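Local coordinates for structural polyprotein, VP3 (Israeli acute paralysis virus, PDB 5CDD), which probably serves as a structural protein of the viral capsid, forming the shell together with the other coat proteins cut from the same polyprotein, at residues 67-72 with 238-243; 90-95 with 160-165. All blocks are in the same frame, centred on the assembly; numbering follows the deposited sequence.

How the contacts relate
This chain, the VP3 part of the polyprotein, is built round a jelly-roll beta sandwich of the picornavirus-like capsid family. Contact 1 spans its interior, from strand 64-72 in one sheet to strand 236-247 in the other. Contact 2 joins strand 90-92, the outermost strand of that second sheet within this chain, to the loop after strand 150-159. Their centres lie about 15 Å apart. Along the chain both segments of contact 2 fall between those of contact 1. Strands 90-92 and 236-247 are antiparallel neighbours, and L238 N lies 2.7 Å from I91 O in a probable hydrogen bond. The same sheet therefore meets its partner sheet in contact 1 and a connecting loop in contact 2.

Contact 1 (67-72 with 238-243); sequences HVLTWK and LCIRPV
The indole of W71 meets the pyrrolidine of P242 at the side of its fused ring system that carries NE1, CE2 and CZ2, and the approach is oblique. P242 CG comes to 3.4 Å from W71 NE1 in the five-membered ring. P242 CB lies about equally near two indole atoms, 3.8 Å from W71 CZ2 and 3.9 Å from W71 NE1. Indole and proline ring reach out from facing strands and pass alongside with opposite headings. W71 can project this far across the gap because CG stands anti to the backbone N (chi1 -178°).

Two residues earlier on each strand, L69 and I240 make a lighter contact, methyl to methyl, with L69 CD1 4.3 Å from I240 CD1. No hydrogen bond links the segments. Their CA atoms are 10.2 Å apart at L69 and I240 and 8.8 Å apart at W71 and P242. Spacings of this size indicate sheets packed face to face, not strands paired edge to edge. Both pairs are buried, although the two segments bury just 135 Å² between them.

Within its own sheet, backbone hydrogen bonds of H67, L69 and W71 pair 67-72 with strand 255-265, and W71 also packs on V256 and I258. I240 packs beside L153 of the neighbouring strand 150-159 in its own sheet and, across the interior, on I141 of strand 132-144, while R241 points away from 67-72 and forms a salt bridge with E154. The contact is thus one row of the hydrophobic filling between the two sheets of the jelly roll, where strand 64-72 faces strand 236-247 and both run in roughly the same direction.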
ATOM      1  N   HIS B  67      -0.170  47.595 -41.981  1.00 36.41           N
ATOM      2  CA  HIS B  67      -0.425  48.737 -42.851  1.00 36.37           C
ATOM      3  C   HIS B  67       0.601  49.860 -42.748  1.00 37.03           C
ATOM      4  O   HIS B  67       1.192  50.090 -41.695  1.00 36.79           O
ATOM      5  CB  HIS B  67      -1.802  49.329 -42.550  1.00 35.69           C
ATOM      6  CG  HIS B  67      -2.914  48.332 -42.584  1.00 35.96           C
ATOM      7  ND1 HIS B  67      -3.243  47.625 -43.719  1.00 36.71           N
ATOM      8  CD2 HIS B  67      -3.772  47.922 -41.621  1.00 36.08           C
ATOM      9  CE1 HIS B  67      -4.255  46.818 -43.454  1.00 37.45           C
ATOM     10  NE2 HIS B  67      -4.595  46.979 -42.187  1.00 37.23           N
ATOM     11  N   VAL B  68       0.793  50.552 -43.866  1.00 38.05           N
ATOM     12  CA  VAL B  68       1.689  51.697 -43.955  1.00 38.05           C
ATOM     13  C   VAL B  68       0.916  52.684 -44.825  1.00 38.96           C
ATOM     14  O   VAL B  68       1.134  52.774 -46.033  1.00 39.17           O
ATOM     15  CB  VAL B  68       3.030  51.348 -44.642  1.00 36.52           C
ATOM     16  CG1 VAL B  68       3.905  52.588 -44.716  1.00 33.69           C
ATOM     17  CG2 VAL B  68       3.749  50.258 -43.865  1.00 36.34           C
ATOM     18  N   LEU B  69      -0.006  53.406 -44.196  1.00 39.98           N
ATOM     19  CA  LEU B  69      -0.857  54.370 -44.884  1.00 40.80           C
ATOM     20  C   LEU B  69      -0.169  55.690 -45.219  1.00 42.01           C
ATOM     21  O   LEU B  69       0.900  56.005 -44.694  1.00 42.53           O
ATOM     22  CB  LEU B  69      -2.089  54.657 -44.026  1.00 39.77           C
ATOM     23  CG  LEU B  69      -2.824  53.441 -43.455  1.00 38.65           C
ATOM     24  CD1 LEU B  69      -3.884  53.915 -42.478  1.00 38.42           C
ATOM     25  CD2 LEU B  69      -3.443  52.622 -44.574  1.00 37.43           C
ATOM     26  N   THR B  70      -0.801  56.459 -46.102  1.00 43.47           N
ATOM     27  CA  THR B  70      -0.284  57.760 -46.508  1.00 43.91           C
ATOM     28  C   THR B  70      -1.310  58.826 -46.140  1.00 43.80           C
ATOM     29  O   THR B  70      -2.443  58.811 -46.627  1.00 44.29           O
ATOM     30  CB  THR B  70      -0.026  57.830 -48.032  1.00 43.82           C
ATOM     31  OG1 THR B  70       0.914  56.814 -48.408  1.00 45.49           O
ATOM     32  CG2 THR B  70       0.540  59.192 -48.411  1.00 43.10           C
ATOM     33  N   TRP B  71      -0.915  59.740 -45.264  1.00 42.98           N
ATOM     34  CA  TRP B  71      -1.797  60.815 -44.842  1.00 42.82           C
ATOM     35  C   TRP B  71      -1.284  62.116 -45.450  1.00 44.52           C
ATOM     36  O   TRP B  71      -0.192  62.581 -45.128  1.00 44.84           O
ATOM     37  CB  TRP B  71      -1.828  60.893 -43.313  1.00 40.94           C
ATOM     38  CG  TRP B  71      -2.755  61.935 -42.765  1.00 39.63           C
ATOM     39  CD1 TRP B  71      -3.810  62.523 -43.407  1.00 39.00           C
ATOM     40  CD2 TRP B  71      -2.741  62.479 -41.439  1.00 38.73           C
ATOM     41  NE1 TRP B  71      -4.452  63.398 -42.564  1.00 38.68           N
ATOM     42  CE2 TRP B  71      -3.817  63.390 -41.350  1.00 38.42           C
ATOM     43  CE3 TRP B  71      -1.924  62.283 -40.318  1.00 38.33           C
ATOM     44  CZ2 TRP B  71      -4.098  64.105 -40.180  1.00 38.23           C
ATOM     45  CZ3 TRP B  71      -2.203  62.994 -39.154  1.00 37.99           C
ATOM     46  CH2 TRP B  71      -3.283  63.894 -39.096  1.00 38.06           C
ATOM     47  N   LYS B  72      -2.080  62.688 -46.349  1.00 46.29           N
ATOM     48  CA  LYS B  72      -1.718  63.923 -47.035  1.00 47.55           C
ATOM     49  C   LYS B  72      -2.399  65.132 -46.421  1.00 48.05           C
ATOM     50  O   LYS B  72      -3.423  65.009 -45.751  1.00 47.85           O
ATOM     51  CB  LYS B  72      -2.124  63.838 -48.505  1.00 48.06           C
ATOM     52  CG  LYS B  72      -1.653  62.588 -49.211  1.00 49.06           C
ATOM     53  CD  LYS B  72      -2.274  62.484 -50.589  1.00 49.75           C
ATOM     54  CE  LYS B  72      -1.891  61.178 -51.255  1.00 50.93           C
ATOM     55  NZ  LYS B  72      -2.551  61.021 -52.579  1.00 51.92           N
ATOM     56  N   LEU B 238     -11.867  49.160 -36.325  1.00 33.89           N
ATOM     57  CA  LEU B 238     -11.270  50.426 -35.925  1.00 35.20           C
ATOM     58  C   LEU B 238     -11.306  51.320 -37.151  1.00 36.49           C
ATOM     59  O   LEU B 238     -11.240  50.834 -38.277  1.00 36.96           O
ATOM     60  CB  LEU B 238      -9.818  50.238 -35.489  1.00 34.56           C
ATOM     61  CG  LEU B 238      -9.531  49.576 -34.147  1.00 34.77           C
ATOM     62  CD1 LEU B 238      -8.041  49.419 -33.972  1.00 34.50           C
ATOM     63  CD2 LEU B 238     -10.083  50.418 -33.023  1.00 33.55           C
ATOM     64  N   CYS B 239     -11.401  52.624 -36.934  1.00 37.96           N
ATOM     65  CA  CYS B 239     -11.448  53.557 -38.045  1.00 38.47           C
ATOM     66  C   CYS B 239     -10.517  54.734 -37.791  1.00 38.67           C
ATOM     67  O   CYS B 239     -10.602  55.390 -36.751  1.00 38.62           O
ATOM     68  CB  CYS B 239     -12.883  54.043 -38.245  1.00 38.82           C
ATOM     69  SG  CYS B 239     -13.156  54.917 -39.789  1.00 40.19           S
ATOM     70  N   ILE B 240      -9.627  54.993 -38.746  1.00 38.96           N
ATOM     71  CA  ILE B 240      -8.671  56.087 -38.631  1.00 39.08           C
ATOM     72  C   ILE B 240      -9.071  57.259 -39.532  1.00 39.85           C
ATOM     73  O   ILE B 240      -8.893  57.210 -40.751  1.00 39.84           O
ATOM     74  CB  ILE B 240      -7.252  55.612 -39.009  1.00 38.49           C
ATOM     75  CG1 ILE B 240      -6.890  54.371 -38.191  1.00 36.41           C
ATOM     76  CG2 ILE B 240      -6.243  56.720 -38.747  1.00 37.86           C
ATOM     77  CD1 ILE B 240      -5.546  53.770 -38.540  1.00 34.91           C
ATOM     78  N   ARG B 241      -9.611  58.312 -38.921  1.00 40.45           N
ATOM     79  CA  ARG B 241     -10.049  59.493 -39.659  1.00 40.74           C
ATOM     80  C   ARG B 241      -9.447  60.765 -39.074  1.00 41.71           C
ATOM     81  O   ARG B 241      -9.368  60.921 -37.855  1.00 42.66           O
ATOM     82  CB  ARG B 241     -11.576  59.605 -39.617  1.00 39.61           C
ATOM     83  CG  ARG B 241     -12.308  58.359 -40.071  1.00 39.83           C
ATOM     84  CD  ARG B 241     -13.813  58.574 -40.083  1.00 38.14           C
ATOM     85  NE  ARG B 241     -14.305  59.093 -38.811  1.00 37.56           N
ATOM     86  CZ  ARG B 241     -15.591  59.185 -38.491  1.00 37.41           C
ATOM     87  NH1 ARG B 241     -16.519  58.789 -39.351  1.00 36.40           N
ATOM     88  NH2 ARG B 241     -15.949  59.675 -37.313  1.00 36.59           N
ATOM     89  N   PRO B 242      -9.011  61.692 -39.939  1.00 42.18           N
ATOM     90  CA  PRO B 242      -8.422  62.946 -39.461  1.00 42.67           C
ATOM     91  C   PRO B 242      -9.468  63.846 -38.807  1.00 44.15           C
ATOM     92  O   PRO B 242     -10.557  64.033 -39.347  1.00 44.43           O
ATOM     93  CB  PRO B 242      -7.855  63.572 -40.734  1.00 41.64           C
ATOM     94  CG  PRO B 242      -7.592  62.388 -41.621  1.00 41.80           C
ATOM     95  CD  PRO B 242      -8.810  61.542 -41.390  1.00 41.85           C
ATOM     96  N   VAL B 243      -9.143  64.391 -37.639  1.00 46.51           N
ATOM     97  CA  VAL B 243     -10.050  65.298 -36.939  1.00 48.81           C
ATOM     98  C   VAL B 243      -9.647  66.705 -37.363  1.00 50.49           C
ATOM     99  O   VAL B 243     -10.490  67.574 -37.591  1.00 50.52           O
ATOM    100  CB  VAL B 243      -9.907  65.172 -35.407  1.00 48.84           C
ATOM    101  CG1 VAL B 243     -10.728  66.246 -34.714  1.00 50.68           C
ATOM    102  CG2 VAL B 243     -10.364  63.803 -34.960  1.00 49.03           C
TER

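Contact 2 (90-95 with 160-165)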
ATOM      1  N   VAL B  90      -9.744  51.505 -42.286  1.00 38.90           N
ATOM      2  CA  VAL B  90     -10.741  50.708 -41.584  1.00 37.34           C
ATOM      3  C   VAL B  90     -10.078  49.362 -41.294  1.00 37.07           C
ATOM      4  O   VAL B  90      -9.689  48.638 -42.213  1.00 37.13           O
ATOM      5  CB  VAL B  90     -12.004  50.468 -42.436  1.00 36.59           C
ATOM      6  CG1 VAL B  90     -13.026  49.686 -41.627  1.00 34.58           C
ATOM      7  CG2 VAL B  90     -12.591  51.795 -42.888  1.00 36.37           C
ATOM      8  N   ILE B  91      -9.943  49.035 -40.014  1.00 35.83           N
ATOM      9  CA  ILE B  91      -9.303  47.787 -39.619  1.00 33.77           C
ATOM     10  C   ILE B  91     -10.217  46.835 -38.857  1.00 33.26           C
ATOM     11  O   ILE B  91     -10.686  47.151 -37.762  1.00 33.72           O
ATOM     12  CB  ILE B  91      -8.065  48.067 -38.741  1.00 32.78           C
ATOM     13  CG1 ILE B  91      -7.099  48.985 -39.489  1.00 31.98           C
ATOM     14  CG2 ILE B  91      -7.378  46.758 -38.375  1.00 32.14           C
ATOM     15  CD1 ILE B  91      -5.897  49.399 -38.676  1.00 31.61           C
ATOM     16  N   PRO B  92     -10.487  45.651 -39.432  1.00 32.25           N
ATOM     17  CA  PRO B  92     -11.350  44.679 -38.757  1.00 31.47           C
ATOM     18  C   PRO B  92     -10.664  44.205 -37.477  1.00 32.07           C
ATOM     19  O   PRO B  92      -9.566  43.647 -37.524  1.00 33.26           O
ATOM     20  CB  PRO B  92     -11.478  43.556 -39.785  1.00 30.73           C
ATOM     21  CG  PRO B  92     -11.329  44.268 -41.086  1.00 30.03           C
ATOM     22  CD  PRO B  92     -10.193  45.220 -40.809  1.00 31.33           C
ATOM     23  N   VAL B  93     -11.302  44.443 -36.336  1.00 31.97           N
ATOM     24  CA  VAL B  93     -10.736  44.031 -35.059  1.00 32.46           C
ATOM     25  C   VAL B  93     -10.943  42.534 -34.862  1.00 33.41           C
ATOM     26  O   VAL B  93     -12.068  42.078 -34.704  1.00 34.57           O
ATOM     27  CB  VAL B  93     -11.392  44.788 -33.889  1.00 31.44           C
ATOM     28  CG1 VAL B  93     -10.844  44.283 -32.565  1.00 30.45           C
ATOM     29  CG2 VAL B  93     -11.129  46.276 -34.029  1.00 32.06           C
ATOM     30  N   GLY B  94      -9.855  41.773 -34.879  1.00 33.78           N
ATOM     31  CA  GLY B  94      -9.960  40.336 -34.704  1.00 33.25           C
ATOM     32  C   GLY B  94      -8.624  39.649 -34.889  1.00 33.87           C
ATOM     33  O   GLY B  94      -7.745  40.163 -35.583  1.00 35.46           O
ATOM     34  N   MET B  95      -8.472  38.480 -34.275  1.00 33.16           N
ATOM     35  CA  MET B  95      -7.226  37.729 -34.362  1.00 33.57           C
ATOM     36  C   MET B  95      -6.981  37.124 -35.745  1.00 33.74           C
ATOM     37  O   MET B  95      -5.844  37.093 -36.214  1.00 34.07           O
ATOM     38  CB  MET B  95      -7.203  36.634 -33.291  1.00 35.03           C
ATOM     39  CG  MET B  95      -5.805  36.190 -32.892  1.00 36.77           C
ATOM     40  SD  MET B  95      -5.787  35.239 -31.358  1.00 37.66           S
ATOM     41  CE  MET B  95      -5.313  33.620 -31.955  1.00 38.61           C
ATOM     42  N   GLY B 160     -19.816  45.309 -33.990  1.00 35.84           N
ATOM     43  CA  GLY B 160     -20.806  44.836 -34.939  1.00 37.15           C
ATOM     44  C   GLY B 160     -20.276  44.608 -36.338  1.00 38.03           C
ATOM     45  O   GLY B 160     -19.067  44.568 -36.559  1.00 38.14           O
ATOM     46  N   VAL B 161     -21.197  44.459 -37.287  1.00 39.19           N
ATOM     47  CA  VAL B 161     -20.843  44.221 -38.680  1.00 40.34           C
ATOM     48  C   VAL B 161     -20.007  45.363 -39.243  1.00 40.56           C
ATOM     49  O   VAL B 161     -20.137  46.513 -38.821  1.00 40.83           O
ATOM     50  CB  VAL B 161     -22.103  44.059 -39.556  1.00 40.98           C
ATOM     51  CG1 VAL B 161     -21.711  43.612 -40.956  1.00 42.37           C
ATOM     52  CG2 VAL B 161     -23.051  43.058 -38.921  1.00 42.07           C
ATOM     53  N   ILE B 162     -19.151  45.036 -40.202  1.00 41.03           N
ATOM     54  CA  ILE B 162     -18.287  46.023 -40.832  1.00 42.00           C
ATOM     55  C   ILE B 162     -18.823  46.385 -42.215  1.00 43.03           C
ATOM     56  O   ILE B 162     -18.994  45.512 -43.066  1.00 44.13           O
ATOM     57  CB  ILE B 162     -16.857  45.469 -40.997  1.00 41.97           C
ATOM     58  CG1 ILE B 162     -16.350  44.935 -39.656  1.00 42.13           C
ATOM     59  CG2 ILE B 162     -15.932  46.556 -41.521  1.00 41.34           C
ATOM     60  CD1 ILE B 162     -15.013  44.232 -39.748  1.00 42.69           C
ATOM     61  N   PRO B 163     -19.109  47.677 -42.453  1.00 42.68           N
ATOM     62  CA  PRO B 163     -19.622  48.100 -43.761  1.00 41.97           C
ATOM     63  C   PRO B 163     -18.599  47.723 -44.827  1.00 42.22           C
ATOM     64  O   PRO B 163     -17.491  48.260 -44.843  1.00 42.15           O
ATOM     65  CB  PRO B 163     -19.758  49.612 -43.603  1.00 41.87           C
ATOM     66  CG  PRO B 163     -20.064  49.768 -42.146  1.00 41.89           C
ATOM     67  CD  PRO B 163     -19.085  48.809 -41.511  1.00 42.37           C
ATOM     68  N   VAL B 164     -18.959  46.801 -45.713  1.00 42.14           N
ATOM     69  CA  VAL B 164     -18.023  46.366 -46.742  1.00 43.08           C
ATOM     70  C   VAL B 164     -18.546  46.425 -48.168  1.00 44.08           C
ATOM     71  O   VAL B 164     -19.739  46.611 -48.408  1.00 44.93           O
ATOM     72  CB  VAL B 164     -17.544  44.920 -46.475  1.00 42.70           C
ATOM     73  CG1 VAL B 164     -16.817  44.847 -45.141  1.00 43.29           C
ATOM     74  CG2 VAL B 164     -18.729  43.968 -46.490  1.00 41.12           C
ATOM     75  N   LYS B 165     -17.620  46.270 -49.110  1.00 44.97           N
ATOM     76  CA  LYS B 165     -17.923  46.269 -50.535  1.00 45.48           C
ATOM     77  C   LYS B 165     -17.324  44.989 -51.105  1.00 45.04           C
ATOM     78  O   LYS B 165     -16.200  44.989 -51.607  1.00 44.89           O
ATOM     79  CB  LYS B 165     -17.290  47.481 -51.227  1.00 46.81           C
ATOM     80  CG  LYS B 165     -17.850  48.826 -50.797  1.00 50.84           C
ATOM     81  CD  LYS B 165     -17.082  49.972 -51.451  1.00 55.01           C
ATOM     82  CE  LYS B 165     -17.548  51.333 -50.934  1.00 57.57           C
ATOM     83  NZ  LYS B 165     -16.687  52.452 -51.420  1.00 57.62           N
TER
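I162 carries the contact from the 160-165 side, touching P92 with CD1 and V90 with CG2. The segment leads up to it through G160, whose backbone bonds to S235 and whose positive phi (109°) belongs to the turn leaving strand 150-159. V161 follows, with its carbonyl O hydrogen-bonded to R196 of a neighbouring chain.

At I162 the chain directs a side chain toward 90-95. CG1 stands anti to the carbonyl carbon (chi1 -52°), and an extended chi2 of 174° carries CD1 out to the proline. I162 CD1 lies 3.6 Å from P92 CB and 3.9 Å from P92 CG, so it meets the ring along its CB-CG side. It also comes within 3.8 Å of P92 CA. The isoleucine side chain runs nearly perpendicular to that of the proline. The other branch makes a longer contact, with I162 CG2 4.3 Å from V90 CG1. About half of the 116 Å² buried between the segments belongs to I162.

P163 comes next and packs, like I162 and V90, on F237 of strand 236-247, which ties the loop to the sheet. Further on, V164 and P92 both touch W87, and K165, in the weakly bonded strand about 164-165, forms a salt bridge with D176.

Every close approach across the contact is carbon to carbon, and no hydrogen bond joins the segments. The connection after strand 150-159 meets strand 90-92 here through apolar packing alone, so the fit probably depends on shape more than on bond direction.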